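Local coordinates for Lmo1340 protein (Listeria monocytogenes, PDB 4NLM), which is of unknown function but is a probable surface lipoprotein built around a YqgU-like six-bladed beta-propeller domain, at residues S58-T63 with S92-S97; P83-K88 with I103-A108. All coordinates share one frame; numbering follows the deposited sequence. Where two conformers were deposited one is given.

Interaction 1: S58-T63 with S92-S97; sequences SVLLQT and SEVQIS
A chi1 of 180° swings the CG of Leu60 away from its own N and extends the side chain off strand 58-63 toward strand 92-96, while Ile96 turns CG1 back beside its own backbone N (chi1 -61°). The two side chains overlap side by side, running in opposite senses: Leu60 CD2 lies 3.8 Å from Ile96 CG1, and Ile96 CD1 reaches back to within 4.0 Å of Leu60 CB. The same leucine methyl, CD2, also meets Val94 CG1 at 4.1 Å, so one branch of Leu60 serves two neighbours on the facing strand. The two strands belong to adjacent blades of the beta-propeller; here they run nearly antiparallel (169°), but their axes come no closer than 9.8 Å, a face-to-face spacing bridged by side chains alone. Farther along, the extended chain of Gln62 brings OE1 to 4.0 Å from Val94 CG2, a van der Waals approach made at an oblique crossing. On the far side of strand 92-96, Gln95 NE2 donates to Glu93 OE2 at 3.0 Å, in its own amide plane and to the anti lone pair of the carboxylate; the same nitrogen also bonds Phe139 O.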
ATOM      1  N   SER A  58      -1.700  -2.191  17.680  1.00 11.05           N
ATOM      2  CA  SER A  58      -0.683  -3.201  17.402  1.00 11.35           C
ATOM      3  C   SER A  58      -0.331  -3.260  15.943  1.00 10.52           C
ATOM      4  O   SER A  58      -1.133  -2.868  15.088  1.00 10.25           O
ATOM      5  CB  SER A  58      -1.107  -4.562  17.909  1.00 12.37           C
ATOM      6  OG  SER A  58      -2.200  -5.036  17.143  1.00 13.26           O
ATOM      7  N   VAL A  59       0.884  -3.769  15.689  1.00 10.07           N
ATOM      8  CA  VAL A  59       1.432  -3.834  14.359  1.00  9.32           C
ATOM      9  C   VAL A  59       1.977  -5.236  14.094  1.00  8.55           C
ATOM     10  O   VAL A  59       2.199  -6.007  15.018  1.00  9.44           O
ATOM     11  CB  VAL A  59       2.551  -2.800  14.140  1.00  9.52           C
ATOM     12  CG1 VAL A  59       1.974  -1.411  14.344  1.00  9.74           C
ATOM     13  CG2 VAL A  59       3.779  -3.079  15.017  1.00 10.26           C
ATOM     14  N   LEU A  60       2.154  -5.523  12.806  1.00  9.00           N
ATOM     15  CA  LEU A  60       2.818  -6.739  12.354  1.00  8.44           C
ATOM     16  C   LEU A  60       4.331  -6.481  12.192  1.00  8.53           C
ATOM     17  O   LEU A  60       4.699  -5.684  11.380  1.00  9.52           O
ATOM     18  CB  LEU A  60       2.198  -7.219  11.035  1.00  9.20           C
ATOM     19  CG  LEU A  60       2.799  -8.480  10.429  1.00  9.87           C
ATOM     20  CD1 LEU A  60       2.694  -9.637  11.376  1.00 11.51           C
ATOM     21  CD2 LEU A  60       2.162  -8.791   9.092  1.00 10.48           C
ATOM     22  N   LEU A  61       5.082  -7.166  13.028  1.00  8.83           N
ATOM     23  CA  LEU A  61       6.544  -7.047  13.095  1.00  9.61           C
ATOM     24  C   LEU A  61       7.210  -8.229  12.441  1.00  9.88           C
ATOM     25  O   LEU A  61       6.923  -9.369  12.760  1.00 10.79           O
ATOM     26  CB  LEU A  61       6.946  -6.984  14.569  1.00 10.63           C
ATOM     27  CG  LEU A  61       8.423  -6.965  14.862  1.00 10.91           C
ATOM     28  CD1 LEU A  61       9.152  -5.759  14.268  1.00 12.76           C
ATOM     29  CD2 LEU A  61       8.698  -7.068  16.357  1.00 13.93           C
ATOM     30  N   GLN A  62       8.151  -7.932  11.549  1.00  9.71           N
ATOM     31  CA  GLN A  62       8.951  -8.937  10.834  1.00  9.55           C
ATOM     32  C   GLN A  62      10.421  -8.789  11.219  1.00 10.78           C
ATOM     33  O   GLN A  62      11.016  -7.723  11.070  1.00 11.08           O
ATOM     34  CB  GLN A  62       8.775  -8.747   9.342  1.00 10.12           C
ATOM     35  CG  GLN A  62       9.489  -9.805   8.494  1.00  9.97           C
ATOM     36  CD  GLN A  62       9.399  -9.501   7.032  1.00 10.53           C
ATOM     37  OE1 GLN A  62       8.438  -8.876   6.579  1.00 12.55           O
ATOM     38  NE2 GLN A  62      10.364  -9.992   6.265  1.00 12.83           N
ATOM     39  N   THR A  63      10.971  -9.886  11.724  1.00 11.31           N
ATOM     40  CA  THR A  63      12.387  -9.955  12.110  1.00 11.83           C
ATOM     41  C   THR A  63      12.944 -11.260  11.536  1.00 11.52           C
ATOM     42  O   THR A  63      12.196 -12.135  11.085  1.00 12.24           O
ATOM     43  CB  THR A  63      12.552  -9.971  13.628  1.00 13.92           C
ATOM     44  OG1 THR A  63      11.860 -11.080  14.211  1.00 16.40           O
ATOM     45  CG2 THR A  63      12.070  -8.674  14.274  1.00 13.40           C
ATOM     46  N   SER A  92       9.151 -12.751  -0.277  1.00 12.58           N
ATOM     47  CA  SER A  92       8.985 -11.900  -1.432  1.00 13.88           C
ATOM     48  C   SER A  92       7.963 -10.789  -1.166  1.00 13.12           C
ATOM     49  O   SER A  92       8.199  -9.643  -1.528  1.00 17.87           O
ATOM     50  CB  SER A  92       8.525 -12.749  -2.603  1.00 16.33           C
ATOM     51  OG  SER A  92       9.412 -13.849  -2.780  1.00 24.32           O
ATOM     52  N   GLU A  93       6.812 -11.141  -0.583  1.00 11.76           N
ATOM     53  CA  GLU A  93       5.793 -10.147  -0.245  1.00 12.62           C
ATOM     54  C   GLU A  93       5.006 -10.594   0.977  1.00  9.89           C
ATOM     55  O   GLU A  93       4.747 -11.784   1.141  1.00 11.11           O
ATOM     56  CB  GLU A  93       4.803  -9.952  -1.412  1.00 16.06           C
ATOM     57  CG  GLU A  93       3.577  -9.052  -1.145  1.00 20.50           C
ATOM     58  CD  GLU A  93       3.908  -7.562  -1.088  1.00 25.62           C
ATOM     59  OE1 GLU A  93       5.105  -7.194  -1.099  1.00 33.61           O
ATOM     60  OE2 GLU A  93       2.960  -6.741  -1.015  1.00 27.75           O
ATOM     61  N   VAL A  94       4.624  -9.621   1.805  1.00  9.96           N
ATOM     62  CA  VAL A  94       3.732  -9.846   2.949  1.00 10.23           C
ATOM     63  C   VAL A  94       2.700  -8.758   2.928  1.00  9.63           C
ATOM     64  O   VAL A  94       3.062  -7.588   2.869  1.00 10.98           O
ATOM     65  CB  VAL A  94       4.462  -9.791   4.298  1.00 12.78           C
ATOM     66  CG1 VAL A  94       3.541 -10.170   5.429  1.00 13.56           C
ATOM     67  CG2 VAL A  94       5.725 -10.653   4.306  1.00 16.49           C
ATOM     68  N   GLN A  95       1.442  -9.125   2.988  1.00  9.90           N
ATOM     69  CA  GLN A  95       0.361  -8.139   3.083  1.00 10.51           C
ATOM     70  C   GLN A  95      -0.621  -8.556   4.148  1.00 10.41           C
ATOM     71  O   GLN A  95      -0.821  -9.747   4.414  1.00 12.03           O
ATOM     72  CB  GLN A  95      -0.401  -8.018   1.778  1.00 11.93           C
ATOM     73  CG  GLN A  95       0.337  -7.315   0.675  1.00 16.20           C
ATOM     74  CD  GLN A  95      -0.591  -6.943  -0.474  1.00 17.32           C
ATOM     75  OE1 GLN A  95      -1.833  -6.900  -0.325  1.00 20.82           O
ATOM     76  NE2 GLN A  95      -0.010  -6.651  -1.598  1.00 17.93           N
ATOM     77  N   ILE A  96      -1.203  -7.548   4.771  1.00  9.46           N
ATOM     78  CA  ILE A  96      -2.279  -7.719   5.762  1.00 10.10           C
ATOM     79  C   ILE A  96      -3.617  -7.569   5.044  1.00 10.04           C
ATOM     80  O   ILE A  96      -3.778  -6.690   4.211  1.00 10.96           O
ATOM     81  CB  ILE A  96      -2.136  -6.669   6.874  1.00  9.66           C
ATOM     82  CG1 ILE A  96      -0.792  -6.848   7.576  1.00 10.07           C
ATOM     83  CG2 ILE A  96      -3.285  -6.711   7.853  1.00 10.80           C
ATOM     84  CD1 ILE A  96      -0.309  -5.602   8.297  1.00 10.64           C
ATOM     85  N   SER A  97      -4.557  -8.474   5.329  1.00 10.05           N
ATOM     86  CA  SER A  97      -5.850  -8.441   4.658  1.00 10.46           C
ATOM     87  C   SER A  97      -6.632  -7.169   4.994  1.00 10.58           C
ATOM     88  O   SER A  97      -6.424  -6.565   6.052  1.00 11.09           O
ATOM     89  CB  SER A  97      -6.673  -9.664   5.044  1.00 12.29           C
ATOM     90  OG  SER A  97      -7.095  -9.605   6.386  1.00 13.58           O
TER

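Interaction 2: P83-K88 with I103-A108; sequences PIFNTK and ILLYSA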
ATOM      1  N   PRO A  83       3.663 -14.378  18.949  1.00 14.47           N
ATOM      2  CA  PRO A  83       4.112 -15.042  17.733  1.00 14.56           C
ATOM      3  C   PRO A  83       2.954 -15.416  16.837  1.00 14.45           C
ATOM      4  O   PRO A  83       1.969 -15.920  17.334  1.00 17.24           O
ATOM      5  CB  PRO A  83       4.802 -16.303  18.247  1.00 18.25           C
ATOM      6  CG  PRO A  83       4.126 -16.597  19.535  1.00 18.48           C
ATOM      7  CD  PRO A  83       3.704 -15.273  20.117  1.00 17.79           C
ATOM      8  N   ILE A  84       3.079 -15.168  15.541  1.00 13.37           N
ATOM      9  CA  ILE A  84       2.086 -15.552  14.574  1.00 15.05           C
ATOM     10  C   ILE A  84       2.549 -16.715  13.697  1.00 13.17           C
ATOM     11  O   ILE A  84       1.922 -17.751  13.641  1.00 17.74           O
ATOM     12  CB  ILE A  84       1.696 -14.360  13.674  1.00 12.84           C
ATOM     13  CG1 ILE A  84       1.172 -13.195  14.536  1.00 14.28           C
ATOM     14  CG2 ILE A  84       0.619 -14.785  12.675  1.00 15.87           C
ATOM     15  CD1 ILE A  84       1.154 -11.871  13.813  1.00 15.80           C
ATOM     16  N   PHE A  85       3.689 -16.560  13.033  1.00 13.48           N
ATOM     17  CA  PHE A  85       4.182 -17.522  12.034  1.00 15.50           C
ATOM     18  C   PHE A  85       5.658 -17.329  11.838  1.00 13.65           C
ATOM     19  O   PHE A  85       6.173 -16.223  12.012  1.00 13.70           O
ATOM     20  CB  PHE A  85       3.428 -17.258  10.668  1.00 17.11           C
ATOM     21  CG  PHE A  85       3.747 -18.188   9.550  1.00 17.23           C
ATOM     22  CD1 PHE A  85       2.984 -19.319   9.364  1.00 19.39           C
ATOM     23  CD2 PHE A  85       4.728 -17.891   8.619  1.00 18.97           C
ATOM     24  CE1 PHE A  85       3.236 -20.186   8.301  1.00 20.68           C
ATOM     25  CE2 PHE A  85       4.990 -18.744   7.557  1.00 22.37           C
ATOM     26  CZ  PHE A  85       4.243 -19.898   7.405  1.00 22.13           C
ATOM     27  N   ASN A  86       6.340 -18.391  11.459  1.00 12.75           N
ATOM     28  CA  ASN A  86       7.741 -18.268  11.105  1.00 13.62           C
ATOM     29  C   ASN A  86       8.051 -19.173   9.906  1.00 13.67           C
ATOM     30  O   ASN A  86       7.341 -20.153   9.657  1.00 15.51           O
ATOM     31  CB  ASN A  86       8.654 -18.540  12.306  1.00 14.97           C
ATOM     32  CG  ASN A  86       8.613 -19.977  12.771  1.00 17.76           C
ATOM     33  OD1 ASN A  86       9.202 -20.878  12.147  1.00 20.18           O
ATOM     34  ND2 ASN A  86       8.001 -20.191  13.905  1.00 20.25           N
ATOM     35  N   THR A  87       9.136 -18.857   9.187  1.00 13.45           N
ATOM     36  CA  THR A  87       9.503 -19.618   8.008  1.00 14.09           C
ATOM     37  C   THR A  87      10.955 -19.430   7.659  1.00 14.89           C
ATOM     38  O   THR A  87      11.547 -18.385   7.941  1.00 14.68           O
ATOM     39  CB  THR A  87       8.653 -19.217   6.779  1.00 15.67           C
ATOM     40  OG1 THR A  87       8.985 -20.036   5.660  1.00 17.30           O
ATOM     41  CG2 THR A  87       8.817 -17.767   6.406  1.00 17.53           C
ATOM     42  N   LYS A  88      11.537 -20.452   7.029  1.00 14.62           N
ATOM     43  CA  LYS A  88      12.899 -20.347   6.501  1.00 14.96           C
ATOM     44  C   LYS A  88      12.897 -19.957   5.022  1.00 15.16           C
ATOM     45  O   LYS A  88      13.954 -19.764   4.423  1.00 17.30           O
ATOM     46  CB  LYS A  88      13.634 -21.663   6.689  1.00 19.45           C
ATOM     47  CG  LYS A  88      13.889 -21.956   8.153  1.00 25.06           C
ATOM     48  CD  LYS A  88      14.765 -23.169   8.351  1.00 27.13           C
ATOM     49  CE  LYS A  88      15.315 -23.228   9.766  1.00 32.08           C
ATOM     50  NZ  LYS A  88      16.335 -22.168  10.018  1.00 39.66           N
ATOM     51  N   ILE A 103      -3.022 -12.780   6.778  0.50 11.10           N
ATOM     52  CA  ILE A 103      -1.822 -12.335   6.121  0.50 10.25           C
ATOM     53  C   ILE A 103      -1.670 -13.133   4.820  0.50 10.56           C
ATOM     54  O   ILE A 103      -2.003 -14.312   4.786  0.50 11.71           O
ATOM     55  CB  ILE A 103      -0.591 -12.620   6.996  0.50 13.89           C
ATOM     56  CG1 ILE A 103      -0.599 -11.736   8.240  0.50 16.18           C
ATOM     57  CG2 ILE A 103       0.700 -12.388   6.210  0.50 14.51           C
ATOM     58  CD1 ILE A 103       0.398 -12.144   9.301  0.50 18.52           C
ATOM     59  N   LEU A 104      -1.219 -12.460   3.759  1.00  9.41           N
ATOM     60  CA  LEU A 104      -0.738 -13.114   2.560  1.00  9.79           C
ATOM     61  C   LEU A 104       0.773 -13.134   2.646  1.00  9.24           C
ATOM     62  O   LEU A 104       1.405 -12.090   2.874  1.00 10.29           O
ATOM     63  CB  LEU A 104      -1.104 -12.323   1.328  1.00 10.75           C
ATOM     64  CG  LEU A 104      -0.363 -12.667   0.054  1.00 12.97           C
ATOM     65  CD1 LEU A 104      -0.757 -14.011  -0.478  1.00 15.26           C
ATOM     66  CD2 LEU A 104      -0.595 -11.603  -0.988  1.00 15.93           C
ATOM     67  N   LEU A 105       1.346 -14.318   2.512  1.00  9.64           N
ATOM     68  CA  LEU A 105       2.784 -14.475   2.448  1.00  9.62           C
ATOM     69  C   LEU A 105       3.127 -15.108   1.121  1.00  9.68           C
ATOM     70  O   LEU A 105       2.647 -16.201   0.794  1.00 11.52           O
ATOM     71  CB  LEU A 105       3.293 -15.387   3.565  1.00 11.36           C
ATOM     72  CG  LEU A 105       4.792 -15.658   3.563  1.00 15.78           C
ATOM     73  CD1 LEU A 105       5.579 -14.379   3.746  1.00 18.13           C
ATOM     74  CD2 LEU A 105       5.097 -16.662   4.653  1.00 18.42           C
ATOM     75  N   TYR A 106       3.966 -14.420   0.357  1.00  9.78           N
ATOM     76  CA  TYR A 106       4.499 -14.951  -0.881  1.00 10.02           C
ATOM     77  C   TYR A 106       5.975 -15.188  -0.609  1.00 10.24           C
ATOM     78  O   TYR A 106       6.717 -14.239  -0.306  1.00 10.52           O
ATOM     79  CB  TYR A 106       4.276 -13.973  -2.020  1.00 10.49           C
ATOM     80  CG  TYR A 106       4.798 -14.396  -3.374  1.00 10.64           C
ATOM     81  CD1 TYR A 106       4.635 -15.697  -3.856  1.00 11.41           C
ATOM     82  CD2 TYR A 106       5.484 -13.494  -4.180  1.00 11.72           C
ATOM     83  CE1 TYR A 106       5.081 -16.065  -5.095  1.00 13.07           C
ATOM     84  CE2 TYR A 106       5.932 -13.869  -5.426  1.00 13.51           C
ATOM     85  CZ  TYR A 106       5.746 -15.150  -5.875  1.00 13.61           C
ATOM     86  OH  TYR A 106       6.228 -15.545  -7.125  1.00 15.79           O
ATOM     87  N   SER A 107       6.401 -16.441  -0.682  1.00 10.62           N
ATOM     88  CA  SER A 107       7.745 -16.795  -0.334  1.00 11.55           C
ATOM     89  C   SER A 107       8.256 -17.921  -1.228  1.00 11.71           C
ATOM     90  O   SER A 107       7.496 -18.600  -1.879  1.00 13.34           O
ATOM     91  CB  SER A 107       7.850 -17.206   1.126  1.00 13.52           C
ATOM     92  OG  SER A 107       7.084 -18.355   1.437  1.00 14.73           O
ATOM     93  N   ALA A 108       9.580 -18.099  -1.263  1.00 13.06           N
ATOM     94  CA  ALA A 108      10.187 -19.108  -2.106  1.00 14.73           C
ATOM     95  C   ALA A 108      11.074 -20.043  -1.304  1.00 16.17           C
ATOM     96  O   ALA A 108      11.875 -19.623  -0.472  1.00 15.81           O
ATOM     97  CB  ALA A 108      10.979 -18.476  -3.238  1.00 18.20           C
TER
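Leu105 CD2 packs against the ring of Phe85, 3.6 Å from CE2 and 4.2 Å from CD2, and this pair is the closest approach between strands 83-87 and 103-108. It illustrates how one blade of a beta-propeller is laid over the next: the strands belong to different four-stranded antiparallel sheets, run within 10° of parallel, and have axes that come no closer than 10.7 Å, so that side chains from both fill the interface. The leucine methyl comes in obliquely, nearest to CE2. In both residues the first torsion is close to 180° (Phe85 chi1 -177°, Leu105 chi1 178°), which sends the two side chains out from their strands into the gap, where they cross at a slant. Two looser contacts flank this pair. Toward the start of the strands Ile84 CG2 faces Ile103 CD1, a less certain contact because Ile103 adopts two conformers and it is described for one of them; toward their ends Thr87 CG2 stands 4.3 Å from Leu105 CD2, the methyl already engaged by Phe85.

That Ile84 and Phe85, consecutive in sequence, both point across the gap follows from a classic beta bulge: the two residues together face Phe71 on strand 68-75, and both make backbone hydrogen bonds to it. Around this layer, Phe85 also touches Ile119, Ile84 packs on Leu121, and Leu105 leans on Ile91 and Val94 within its own sheet. Polar groups mark the end of the contact near the turn into the next blade. Ser107 OG bonds Glu89 OE1, and Thr87, while turning its methyl toward Leu105, has its hydroxyl OG1 hydrogen-bonded to the backbone N of Glu89.

How the interactions relate
Interactions 1 and 2 are two parts of one blade-to-blade interface, their centres 9 Å apart. Segments 58-63 and 83-88 belong to the sheet of strands 47-55, 58-65, 68-75 and 81-87; segments 92-97 and 103-108 belong to the next, whose first two strands are 90-96 and 102-108. Along the chain the contacts interleave as 58-63, 83-88, 92-97, 103-108. Interaction 1 lies nearer the centre of the chain, about 12 Å from it against about 18 Å for interaction 2. Packing of Leu60 CD1 on Ile84 CD1, 3.6 Å apart, makes the two continuous, while probable Leu104 N to Gln95 O and Ser92 N to Tyr106 O hydrogen bonds hold strands 90-96 and 102-108 together in one blade.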